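Side-chain contacts in Udp-n-acetylglucosamine pyrophosphorylase (Trypanosoma brucei, PDB 4BQH), which probably catalyses the formation of UDP-N-acetylglucosamine and diphosphate from UTP and N-acetylglucosamine 1-phosphate, and is seen here with an allosteric inhibitor bound: residues Glu400-Leu403 / Phe404-Phe407; Asn55-Leu58 / Arg59-Glu63; Met179-Gly182 / Gln183-Ala186. All coordinates share one frame; numbering follows the deposited sequence.

Contact 1 of 3, residues Glu400-Leu403 / Phe404-Phe407; sequences EAFL and FDLF. With 9VU ((3S)-3-[2-(1,3-benzodioxol-5-yl)-2-oxidanylidene-ethyl]-4-bromanyl-5-methyl-3-oxidanyl-1H-indol-2-one), chain C.
Phe-402 lays its CB over the ring of Phe-404 where the chain leaves strand 394-400 of this UDPGP-family fold, of the GT-A clan, and curls into overlapping turns with backbone bonds from residue i+3 back to residue i. The methylene is in CH-pi contact: CB of Phe-402 is 3.8 Å from the centroid of the Phe-404 ring, displaced toward its rim. The two rings lie side by side and point the same way, their planes 21° apart but slid until they barely overlap, with the centroid of Phe-402 5.3 Å from that of Phe-404. Phe-404 turns its ring back beside Phe-402 because its CG sits between the backbone N and the carbonyl carbon (chi1 66°). His-381 meets the Phe-402 ring edge-to-face.

Leu-403 works differently. Its side chain leaves the backbone away from 404-407, though CB still touches that segment, and packs on Val-241 and Phe-242 of helix 241-246; most of the inward contact therefore falls to its backbone. Leu-403 O accepts from Leu-406 N at 2.9 Å, the donor standing above the carbonyl plane. The same oxygen hangs over one face of the Phe-407 ring, near the rim, with Leu-403 O 3.6 Å from Phe-407 CE1. Asn-238 OD1 receives the N-H of Leu-403.

Ala-401 belongs to the pocket of the allosteric inhibitor; its N is 3.7 Å from CAX, the methylene of the benzodioxole. Just beyond it Asp-405 and Phe-402 bind each other twice. Asp-405 N donates to Phe-402 O at 2.9 Å, and in return the carboxylate accepts a fairly straight bond from Phe-402 N to Asp-405 OD2 (2.8 Å, 163° at the hydrogen), the donor coming to the anti side of that oxygen and somewhat out of the carboxylate plane.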
loop_
_atom_site.group_PDB
_atom_site.type_symbol
_atom_site.label_atom_id
_atom_site.label_comp_id
_atom_site.label_asym_id
_atom_site.label_seq_id
_atom_site.Cartn_x
_atom_site.Cartn_y
_atom_site.Cartn_z
ATOM N N GLU A 400 -6.850 -11.749 -11.160
ATOM C CA GLU A 400 -6.207 -10.908 -10.142
ATOM C C GLU A 400 -6.046 -11.678 -8.843
ATOM O O GLU A 400 -6.840 -12.561 -8.538
ATOM C CB GLU A 400 -7.029 -9.619 -9.892
ATOM C CG GLU A 400 -7.012 -8.653 -11.085
ATOM C CD GLU A 400 -7.864 -7.393 -10.883
ATOM O OE1 GLU A 400 -8.717 -7.352 -9.974
ATOM O OE2 GLU A 400 -7.701 -6.431 -11.668
ATOM N N ALA A 401 -5.013 -11.336 -8.077
ATOM C CA ALA A 401 -4.947 -11.818 -6.705
ATOM C C ALA A 401 -4.508 -10.687 -5.790
ATOM O O ALA A 401 -3.809 -9.763 -6.216
ATOM C CB ALA A 401 -4.009 -13.025 -6.572
ATOM N N PHE A 402 -4.938 -10.763 -4.530
ATOM C CA PHE A 402 -4.698 -9.687 -3.551
ATOM C C PHE A 402 -4.010 -10.233 -2.319
ATOM O O PHE A 402 -4.057 -11.448 -2.068
ATOM C CB PHE A 402 -6.038 -9.045 -3.169
ATOM C CG PHE A 402 -6.785 -8.582 -4.357
ATOM C CD1 PHE A 402 -6.374 -7.428 -5.028
ATOM C CD2 PHE A 402 -7.796 -9.360 -4.900
ATOM C CE1 PHE A 402 -7.008 -7.036 -6.193
ATOM C CE2 PHE A 402 -8.457 -8.953 -6.066
ATOM C CZ PHE A 402 -8.056 -7.791 -6.710
ATOM N N LEU A 403 -3.354 -9.355 -1.564
ATOM C CA LEU A 403 -2.710 -9.757 -0.341
ATOM C C LEU A 403 -3.675 -10.594 0.499
ATOM O O LEU A 403 -3.296 -11.664 0.982
ATOM C CB LEU A 403 -2.206 -8.530 0.431
ATOM C CG LEU A 403 -0.947 -7.988 -0.254
ATOM C CD1 LEU A 403 -0.875 -6.482 -0.203
ATOM C CD2 LEU A 403 0.236 -8.606 0.433
ATOM N N PHE A 404 -4.930 -10.155 0.602
ATOM C CA PHE A 404 -5.900 -10.857 1.467
ATOM C C PHE A 404 -6.196 -12.291 1.048
ATOM O O PHE A 404 -6.676 -13.071 1.851
ATOM C CB PHE A 404 -7.216 -10.073 1.704
ATOM C CG PHE A 404 -8.071 -9.870 0.464
ATOM C CD1 PHE A 404 -8.776 -10.939 -0.117
ATOM C CD2 PHE A 404 -8.197 -8.594 -0.103
ATOM C CE1 PHE A 404 -9.550 -10.756 -1.255
ATOM C CE2 PHE A 404 -9.005 -8.407 -1.240
ATOM C CZ PHE A 404 -9.682 -9.483 -1.804
ATOM N N ASP A 405 -5.909 -12.648 -0.199
ATOM C CA ASP A 405 -6.145 -14.034 -0.627
ATOM C C ASP A 405 -5.192 -14.986 0.091
ATOM O O ASP A 405 -5.451 -16.193 0.166
ATOM C CB ASP A 405 -5.941 -14.153 -2.147
ATOM C CG ASP A 405 -7.090 -13.544 -2.942
ATOM O OD1 ASP A 405 -8.281 -13.853 -2.656
ATOM O OD2 ASP A 405 -6.806 -12.797 -3.899
ATOM N N LEU A 406 -4.074 -14.448 0.587
ATOM C CA LEU A 406 -3.090 -15.290 1.265
ATOM C C LEU A 406 -3.240 -15.307 2.789
ATOM O O LEU A 406 -2.500 -16.038 3.472
ATOM C CB LEU A 406 -1.663 -14.864 0.884
ATOM C CG LEU A 406 -1.200 -15.227 -0.549
ATOM C CD1 LEU A 406 -1.183 -16.720 -0.829
ATOM C CD2 LEU A 406 -2.081 -14.522 -1.554
ATOM N N PHE A 407 -4.155 -14.515 3.339
ATOM C CA PHE A 407 -4.224 -14.455 4.803
ATOM C C PHE A 407 -4.695 -15.774 5.420
ATOM O O PHE A 407 -4.467 -16.016 6.602
ATOM C CB PHE A 407 -5.116 -13.310 5.301
ATOM C CG PHE A 407 -4.612 -11.940 4.924
ATOM C CD1 PHE A 407 -3.277 -11.727 4.638
ATOM C CD2 PHE A 407 -5.492 -10.853 4.927
ATOM C CE1 PHE A 407 -2.818 -10.443 4.301
ATOM C CE2 PHE A 407 -5.055 -9.580 4.587
ATOM C CZ PHE A 407 -3.720 -9.387 4.270
HETATM O OAN 9VU C . 3.671 -17.775 -11.930
HETATM C CAH 9VU C . 4.302 -17.504 -10.890
HETATM N NAG 9VU C . 5.635 -17.484 -10.810
HETATM C CAC 9VU C . 5.993 -17.188 -9.531
HETATM C CAB 9VU C . 7.220 -17.089 -9.009
HETATM C CAA 9VU C . 7.449 -16.805 -7.653
HETATM C CAF 9VU C . 6.330 -16.637 -6.828
HETATM C CAJ 9VU C . 6.511 -16.350 -5.433
HETATM C CAE 9VU C . 5.055 -16.753 -7.427
HETATM BR BRA 9VU C . 3.564 -16.454 -6.288
HETATM C CAD 9VU C . 4.888 -17.021 -8.752
HETATM C CAI 9VU C . 3.749 -17.222 -9.610
HETATM O OAL 9VU C . 3.047 -18.405 -9.216
HETATM C CAM 9VU C . 2.672 -16.104 -9.580
HETATM C CAO 9VU C . 3.154 -14.764 -10.171
HETATM O OAP 9VU C . 4.246 -14.747 -10.759
HETATM C CAQ 9VU C . 2.295 -13.631 -10.056
HETATM C CAV 9VU C . 1.207 -13.592 -9.182
HETATM C CAU 9VU C . 0.403 -12.517 -9.099
HETATM O OAY 9VU C . -0.681 -12.320 -8.294
HETATM C CAX 9VU C . -1.372 -11.201 -8.913
HETATM O OAW 9VU C . -0.315 -10.471 -9.548
HETATM C CAT 9VU C . 0.625 -11.424 -9.830
HETATM C CAS 9VU C . 1.662 -11.379 -10.683
HETATM C CAR 9VU C . 2.522 -12.470 -10.806
#

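Contact 2 of 3, residues Asn55-Leu58 / Arg59-Glu63; sequences NDVL and RESLE
Ser-61 holds the carbonyl of Val-57 twice within helix 51-64. Its backbone N donates to Val-57 O at 2.8 Å, and its hydroxyl adds a second bond, Ser-61 OG to Val-57 O at 2.7 Å. The amide comes almost end-on to the carbonyl, whereas OG stands above the carbonyl plane. A chi1 of -56° makes this possible, placing OG beside the backbone N and folding it back over the preceding turn. The same hydroxyl has weak bonds to Thr-378 O and Tyr-380 N in the adjoining loop. On either side of this doubled link run ordinary helical bonds, Arg-59 N to Asn-55 O and Leu-62 N to Leu-58 O.

Apolar contact joins Leu-58 to Leu-62, one turn on. Their side chains lie alongside, pointing the same way, with Leu-58 CG 3.9 Å from Leu-62 CD1; both rest on Ile-397 of strand 394-400.

Between the charged groups lies a water, which donates to Asp-56 OD1 at 2.7 Å and weakly accepts from Arg-59 NH1 at 3.5 Å; Asp-56 OD1 and Arg-59 NH1 themselves stay 5.5 Å apart.

Buried Val-57, Leu-58, Ser-61 and Leu-62 against exposed Asp-56 and Arg-59 make this an amphipathic alpha-helix, packed by its apolar face on strand 394-400 beside the inhibitor site.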
loop_
_atom_site.group_PDB
_atom_site.type_symbol
_atom_site.label_atom_id
_atom_site.label_comp_id
_atom_site.label_asym_id
_atom_site.label_seq_id
_atom_site.Cartn_x
_atom_site.Cartn_y
_atom_site.Cartn_z
ATOM N N ASN A 55 -2.246 -21.669 -16.627
ATOM C CA ASN A 55 -3.362 -22.447 -17.189
ATOM C C ASN A 55 -4.235 -23.054 -16.089
ATOM O O ASN A 55 -5.465 -23.030 -16.175
ATOM C CB ASN A 55 -2.855 -23.552 -18.120
ATOM C CG ASN A 55 -2.050 -23.011 -19.290
ATOM O OD1 ASN A 55 -2.321 -21.920 -19.825
ATOM N ND2 ASN A 55 -1.053 -23.791 -19.706
ATOM N N ASP A 56 -3.602 -23.580 -15.038
ATOM C CA ASP A 56 -4.355 -24.124 -13.896
ATOM C C ASP A 56 -5.089 -23.021 -13.155
ATOM O O ASP A 56 -6.200 -23.225 -12.681
ATOM C CB ASP A 56 -3.404 -24.798 -12.900
ATOM C CG ASP A 56 -2.825 -26.088 -13.425
ATOM O OD1 ASP A 56 -3.434 -26.695 -14.329
ATOM O OD2 ASP A 56 -1.753 -26.505 -12.931
ATOM N N VAL A 57 -4.443 -21.861 -13.048
ATOM C CA VAL A 57 -5.057 -20.715 -12.385
ATOM C C VAL A 57 -6.326 -20.336 -13.149
ATOM O O VAL A 57 -7.399 -20.147 -12.554
ATOM C CB VAL A 57 -4.078 -19.520 -12.325
ATOM C CG1 VAL A 57 -4.795 -18.275 -11.804
ATOM C CG2 VAL A 57 -2.885 -19.858 -11.432
ATOM N N LEU A 58 -6.222 -20.248 -14.473
ATOM C CA LEU A 58 -7.388 -19.846 -15.267
ATOM C C LEU A 58 -8.517 -20.844 -15.072
ATOM O O LEU A 58 -9.667 -20.467 -14.828
ATOM C CB LEU A 58 -7.054 -19.773 -16.757
ATOM C CG LEU A 58 -8.246 -19.449 -17.682
ATOM C CD1 LEU A 58 -8.719 -18.018 -17.436
ATOM C CD2 LEU A 58 -7.811 -19.639 -19.135
ATOM N N ARG A 59 -8.179 -22.126 -15.148
ATOM C CA ARG A 59 -9.195 -23.161 -15.077
ATOM C C ARG A 59 -9.963 -23.109 -13.753
ATOM O O ARG A 59 -11.207 -23.121 -13.746
ATOM C CB ARG A 59 -8.546 -24.521 -15.253
ATOM C CG ARG A 59 -9.538 -25.648 -15.423
ATOM C CD ARG A 59 -8.782 -26.948 -15.479
ATOM N NE ARG A 59 -9.671 -28.094 -15.612
ATOM C CZ ARG A 59 -9.218 -29.322 -15.828
ATOM N NH1 ARG A 59 -7.909 -29.519 -15.914
ATOM N NH2 ARG A 59 -10.067 -30.333 -15.952
ATOM N N GLU A 60 -9.225 -23.039 -12.648
ATOM C CA GLU A 60 -9.816 -23.028 -11.319
ATOM C C GLU A 60 -10.565 -21.733 -11.052
ATOM O O GLU A 60 -11.696 -21.748 -10.534
ATOM C CB GLU A 60 -8.763 -23.254 -10.232
ATOM C CG GLU A 60 -9.308 -22.963 -8.835
ATOM C CD GLU A 60 -9.049 -24.053 -7.808
ATOM O OE1 GLU A 60 -8.086 -24.828 -7.968
ATOM O OE2 GLU A 60 -9.804 -24.125 -6.814
ATOM N N SER A 61 -9.942 -20.613 -11.424
ATOM C CA SER A 61 -10.566 -19.304 -11.196
ATOM C C SER A 61 -11.894 -19.179 -11.943
ATOM O O SER A 61 -12.830 -18.576 -11.433
ATOM C CB SER A 61 -9.623 -18.158 -11.548
ATOM O OG SER A 61 -8.408 -18.285 -10.825
ATOM N N LEU A 62 -11.978 -19.745 -13.143
ATOM C CA LEU A 62 -13.244 -19.770 -13.870
ATOM C C LEU A 62 -14.299 -20.595 -13.136
ATOM O O LEU A 62 -15.444 -20.152 -13.034
ATOM C CB LEU A 62 -13.080 -20.275 -15.312
ATOM C CG LEU A 62 -12.454 -19.277 -16.303
ATOM C CD1 LEU A 62 -12.108 -19.963 -17.621
ATOM C CD2 LEU A 62 -13.315 -18.038 -16.532
ATOM N N GLU A 63 -13.920 -21.774 -12.636
ATOM C CA GLU A 63 -14.848 -22.637 -11.851
ATOM C C GLU A 63 -15.438 -21.942 -10.620
ATOM O O GLU A 63 -16.649 -22.014 -10.370
ATOM C CB GLU A 63 -14.152 -23.917 -11.407
ATOM C CG GLU A 63 -13.895 -24.897 -12.525
ATOM C CD GLU A 63 -15.173 -25.309 -13.214
ATOM O OE1 GLU A 63 -16.039 -25.927 -12.545
ATOM O OE2 GLU A 63 -15.307 -25.001 -14.418
HETATM O O HOH W 1 -5.874 -27.679 -13.812
#

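Contact 3 of 3, residues Met179-Gly182 / Gln183-Ala186; sequences MTSG and QNDA
The backbone N of Asn-184 is shared by two acceptors on Ser-181: the hydroxyl, with Asn-184 N to Ser-181 OG at 2.9 Å, and more weakly the carbonyl, with Asn-184 N to Ser-181 O at 3.2 Å. Asn-184 repays the bond through its side-chain amide, Ser-181 N donating to Asn-184 OD1 at 2.8 Å. This exchange has the hydrogen-bond pattern of a capping box, just ahead of helix 185-194. The donor stands well above the plane of the Asn-184 amide rather than on a lone pair. With chi1 at 84°, Asn-184 CG lies between its backbone N and carbonyl carbon, which swings the amide back over Ser-181; Ala-120 O takes the ND2 end of this buried group and so helps to fix its rotation.

A second tie starts from Thr-180. Thr-180 OG1 donates to Asp-185 OD2 at 2.7 Å, and that oxygen accepts through its anti lone pair, the one away from OD1, while Gln-189 NE2 holds OD1 itself. A water bridges the turn, donating to Gly-182 O at 3.0 Å and accepting from Ala-186 N at 3.0 Å.

The turn joins strand 175-180 to helix 185-194, the first step of the beta-alpha-beta unit completed by strand 205-209; the backbone of Thr-180 is hydrogen-bonded to Phe-208 and Gln-210, and Asp-185 packs on Phe-207.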
loop_
_atom_site.group_PDB
_atom_site.type_symbol
_atom_site.label_atom_id
_atom_site.label_comp_id
_atom_site.label_asym_id
_atom_site.label_seq_id
_atom_site.Cartn_x
_atom_site.Cartn_y
_atom_site.Cartn_z
ATOM N N MET A 179 7.584 -0.747 -5.365
ATOM C CA MET A 179 7.196 -1.813 -6.280
ATOM C C MET A 179 6.668 -1.236 -7.583
ATOM O O MET A 179 5.523 -0.812 -7.692
ATOM C CB MET A 179 6.192 -2.807 -5.665
ATOM C CG MET A 179 6.126 -4.062 -6.552
ATOM S SD MET A 179 5.055 -5.331 -5.847
ATOM C CE MET A 179 3.460 -4.699 -6.307
ATOM N N THR A 180 7.539 -1.235 -8.576
ATOM C CA THR A 180 7.268 -0.576 -9.845
ATOM C C THR A 180 6.543 -1.564 -10.774
ATOM O O THR A 180 6.281 -2.705 -10.407
ATOM C CB THR A 180 8.594 -0.154 -10.473
ATOM O OG1 THR A 180 9.454 -1.303 -10.527
ATOM C CG2 THR A 180 9.269 0.938 -9.615
ATOM N N SER A 181 6.232 -1.111 -11.983
ATOM C CA SER A 181 5.929 -2.034 -13.073
ATOM C C SER A 181 7.170 -2.218 -13.945
ATOM O O SER A 181 8.104 -1.398 -13.907
ATOM C CB SER A 181 4.761 -1.517 -13.923
ATOM O OG SER A 181 5.127 -0.363 -14.681
ATOM N N GLY A 182 7.177 -3.284 -14.747
ATOM C CA GLY A 182 8.250 -3.480 -15.712
ATOM C C GLY A 182 8.408 -2.244 -16.580
ATOM O O GLY A 182 9.523 -1.768 -16.823
ATOM N N GLN A 183 7.284 -1.691 -17.005
ATOM C CA GLN A 183 7.331 -0.552 -17.905
ATOM C C GLN A 183 7.693 0.773 -17.260
ATOM O O GLN A 183 8.296 1.608 -17.912
ATOM C CB GLN A 183 6.041 -0.440 -18.699
ATOM C CG GLN A 183 5.940 -1.540 -19.741
ATOM C CD GLN A 183 4.766 -1.363 -20.681
ATOM O OE1 GLN A 183 3.645 -1.042 -20.256
ATOM N NE2 GLN A 183 5.012 -1.579 -21.972
ATOM N N ASN A 184 7.350 0.968 -15.984
ATOM C CA ASN A 184 7.584 2.259 -15.340
ATOM C C ASN A 184 8.805 2.316 -14.419
ATOM O O ASN A 184 9.080 3.349 -13.802
ATOM C CB ASN A 184 6.298 2.799 -14.666
ATOM C CG ASN A 184 6.048 2.238 -13.263
ATOM O OD1 ASN A 184 6.888 1.556 -12.670
ATOM N ND2 ASN A 184 4.873 2.547 -12.724
ATOM N N ASP A 185 9.547 1.214 -14.353
ATOM C CA ASP A 185 10.628 1.115 -13.376
ATOM C C ASP A 185 11.725 2.149 -13.620
ATOM O O ASP A 185 12.101 2.897 -12.719
ATOM C CB ASP A 185 11.190 -0.306 -13.295
ATOM C CG ASP A 185 12.309 -0.420 -12.273
ATOM O OD1 ASP A 185 13.466 -0.085 -12.607
ATOM O OD2 ASP A 185 12.043 -0.799 -11.122
ATOM N N ALA A 186 12.199 2.214 -14.865
ATOM C CA ALA A 186 13.295 3.120 -15.206
ATOM C C ALA A 186 12.932 4.572 -14.951
ATOM O O ALA A 186 13.713 5.317 -14.369
ATOM C CB ALA A 186 13.700 2.911 -16.660
HETATM O O HOH W 2 11.350 0.540 -17.185
#

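From the N terminus the order is contact 2, contact 3, contact 1, strictly in series: each closes only its own few residues, and none nests in or crosses another. Contact 2 is internal to helix 51-64, contact 3 rounds the corner from strand 175-180 into helix 185-194, and contact 1 curls the chain after strand 394-400. That last strand links two of them, since helix 51-64 packs on it. Helix 241-246 lies against contacts 1 and 3, touched by Leu-403 and by Met-179. Nearest atoms of contacts 1 and 2 are about 6 Å apart, those of 1 and 3 about 8 Å, and those of 2 and 3 about 17 Å.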